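Local coordinates for catalase (PDB 4B7F), which catalyses the breakdown of hydrogen peroxide to water and dioxygen, as a haem-dependent catalase assembled from four copies of one chain, at the interface of chains A and B. Sequence-based numbering; all coordinates share one arbitrary frame. Chains: chain A/B, Catalase.

The interface of chains A and B. Residues chain A 381-383, 386; chain B 62, 320-321, 325.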
ATOM      1  N   ARG A 381     -14.219   2.155  11.514  1.00 11.26           N
ATOM      2  CA  ARG A 381     -14.752   1.105  10.649  1.00 10.56           C
ATOM      3  C   ARG A 381     -13.922   0.954   9.376  1.00  8.45           C
ATOM      4  O   ARG A 381     -13.080   1.802   9.072  1.00 11.90           O
ATOM      5  CB  ARG A 381     -16.217   1.410  10.281  1.00  8.63           C
ATOM      6  CG  ARG A 381     -16.352   2.563   9.288  1.00 10.91           C
ATOM      7  CD  ARG A 381     -17.790   2.801   8.880  1.00 10.63           C
ATOM      8  NE  ARG A 381     -17.866   3.778   7.794  1.00 10.61           N
ATOM      9  CZ  ARG A 381     -18.952   3.979   7.059  1.00 13.42           C
ATOM     10  NH1 ARG A 381     -20.047   3.269   7.301  1.00 10.56           N
ATOM     11  NH2 ARG A 381     -18.941   4.879   6.084  1.00 10.96           N
ATOM     12  N   GLU A 382     -14.159  -0.142   8.655  1.00 10.46           N
ATOM     13  CA  GLU A 382     -13.652  -0.349   7.295  1.00  8.85           C
ATOM     14  C   GLU A 382     -12.132  -0.301   7.249  1.00 11.88           C
ATOM     15  O   GLU A 382     -11.496  -0.727   8.206  1.00 11.93           O
ATOM     16  CB  GLU A 382     -14.332   0.610   6.317  1.00 10.80           C
ATOM     17  CG  GLU A 382     -15.860   0.456   6.435  1.00 10.81           C
ATOM     18  CD  GLU A 382     -16.665   1.290   5.453  1.00 15.16           C
ATOM     19  OE1 GLU A 382     -16.056   2.024   4.635  1.00 12.35           O
ATOM     20  OE2 GLU A 382     -17.920   1.195   5.506  1.00 13.12           O
ATOM     21  N   GLY A 383     -11.559   0.182   6.149  1.00 10.46           N
ATOM     22  CA  GLY A 383     -10.115   0.118   5.954  1.00  9.98           C
ATOM     23  C   GLY A 383      -9.635  -1.223   5.407  1.00  9.72           C
ATOM     24  O   GLY A 383     -10.348  -2.232   5.460  1.00 12.02           O
ATOM     25  N   GLN A 386     -10.014  -5.596   6.851  1.00  9.01           N
ATOM     26  CA  GLN A 386     -10.818  -5.573   8.069  1.00 10.64           C
ATOM     27  C   GLN A 386     -11.240  -6.988   8.421  1.00  8.76           C
ATOM     28  O   GLN A 386     -12.028  -7.606   7.707  1.00 10.72           O
ATOM     29  CB  GLN A 386     -12.062  -4.691   7.930  1.00  9.36           C
ATOM     30  CG  GLN A 386     -12.840  -4.596   9.264  1.00 13.45           C
ATOM     31  CD  GLN A 386     -14.132  -3.790   9.184  1.00 18.78           C
ATOM     32  OE1 GLN A 386     -14.583  -3.412   8.105  1.00 11.73           O
ATOM     33  NE2 GLN A 386     -14.739  -3.532  10.348  1.00 14.54           N
TER
ATOM     34  N   GLU B  62     -10.406   4.623   5.660  1.00  9.57           N
ATOM     35  CA  GLU B  62     -11.540   3.715   5.476  1.00  8.54           C
ATOM     36  C   GLU B  62     -11.649   3.200   4.047  1.00  9.82           C
ATOM     37  O   GLU B  62     -12.009   2.046   3.825  1.00 10.34           O
ATOM     38  CB  GLU B  62     -12.849   4.394   5.887  1.00  9.38           C
ATOM     39  CG  GLU B  62     -12.897   4.719   7.375  1.00  7.83           C
ATOM     40  CD  GLU B  62     -14.246   5.224   7.844  1.00 12.30           C
ATOM     41  OE1 GLU B  62     -15.243   5.143   7.082  1.00 11.35           O
ATOM     42  OE2 GLU B  62     -14.287   5.687   9.005  1.00 12.11           O
ATOM     43  N   PHE B 320     -19.303  -3.851   4.137  1.00 11.26           N
ATOM     44  CA  PHE B 320     -17.925  -3.659   3.705  1.00 11.17           C
ATOM     45  C   PHE B 320     -17.118  -4.932   3.952  1.00 11.77           C
ATOM     46  O   PHE B 320     -16.400  -5.413   3.068  1.00 11.00           O
ATOM     47  CB  PHE B 320     -17.267  -2.474   4.422  1.00  8.71           C
ATOM     48  CG  PHE B 320     -15.797  -2.294   4.066  1.00 11.40           C
ATOM     49  CD1 PHE B 320     -15.420  -1.532   2.968  1.00 13.43           C
ATOM     50  CD2 PHE B 320     -14.806  -2.897   4.826  1.00 12.06           C
ATOM     51  CE1 PHE B 320     -14.083  -1.371   2.631  1.00 10.78           C
ATOM     52  CE2 PHE B 320     -13.468  -2.741   4.498  1.00  8.39           C
ATOM     53  CZ  PHE B 320     -13.107  -1.978   3.400  1.00 15.47           C
ATOM     54  N   ALA B 321     -17.248  -5.478   5.159  1.00 10.36           N
ATOM     55  CA  ALA B 321     -16.358  -6.548   5.591  1.00 11.06           C
ATOM     56  C   ALA B 321     -16.573  -7.817   4.795  1.00 12.71           C
ATOM     57  O   ALA B 321     -15.625  -8.558   4.537  1.00 11.80           O
ATOM     58  CB  ALA B 321     -16.513  -6.815   7.086  1.00  7.96           C
ATOM     59  N   GLN B 325     -15.087  -6.701   0.597  1.00  7.65           N
ATOM     60  CA  GLN B 325     -13.846  -7.453   0.771  1.00 11.44           C
ATOM     61  C   GLN B 325     -13.908  -8.891   0.290  1.00 10.87           C
ATOM     62  O   GLN B 325     -12.893  -9.590   0.346  1.00  9.68           O
ATOM     63  CB  GLN B 325     -13.394  -7.449   2.231  1.00 13.59           C
ATOM     64  CG  GLN B 325     -12.992  -6.090   2.742  1.00  8.32           C
ATOM     65  CD  GLN B 325     -12.360  -6.162   4.100  1.00 11.47           C
ATOM     66  OE1 GLN B 325     -11.363  -5.484   4.361  1.00 12.82           O
ATOM     67  NE2 GLN B 325     -12.931  -6.986   4.985  1.00 10.49           N
TER
HETATM   68  O   HOH W   1     -12.771   4.676  10.886  1.00 11.47           O
HETATM   69  O   HOH W   2     -16.353   4.779   4.618  1.00 13.14           O
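The amide of B:Gln325 pairs with the backbone of A:Gln386 through both its polar atoms. B:Gln325 OE1 accepts from A:Gln386 N at 2.8 Å. In return B:Gln325 NE2 donates to A:Gln386 O at 2.9 Å; each donor lies on a lone pair in the carbonyl plane of its acceptor. NE2 also donates to B:Ala321 O in helix 319-324, which, with the two bonds across the contact, helps to fix the rotation of the amide. A:Gly383 N gives a further hydrogen bond to B:Glu62 O (3.0 Å).

Charged groups meet around the side chain of B:Glu62. A:Arg381 NE forms a salt bridge and nearly straight hydrogen bond to B:Glu62 OE1 (3.0 Å), reaching it from above the carboxylate plane, with guanidinium and carboxylate turned 70° apart. B:Glu62 meets the guanidinium at its edge, while A:Glu382 OE2, from the same chain as the arginine, lies over one face of it, so the arginine probably offsets both acids. One water joins B:Glu62 OE1 to A:Glu382 OE1, and another links B:Glu62 OE2 to A:Arg381 N.

Packing centres on B:Phe320. With its CG anti to the backbone N (chi1 176°), the ring extends to A:Glu382, whose CB sits over its face 3.8 Å from the ring centroid and whose carboxylate stacks almost parallel to it. At the rim, A:Gln386 OE1 approaches B:Phe320 CD2 at 3.3 Å.

Repeated by two-fold symmetry, this patch, where a loop of one chain meets a helix and loop residues of the other, helps join two subunits of the catalase tetramer.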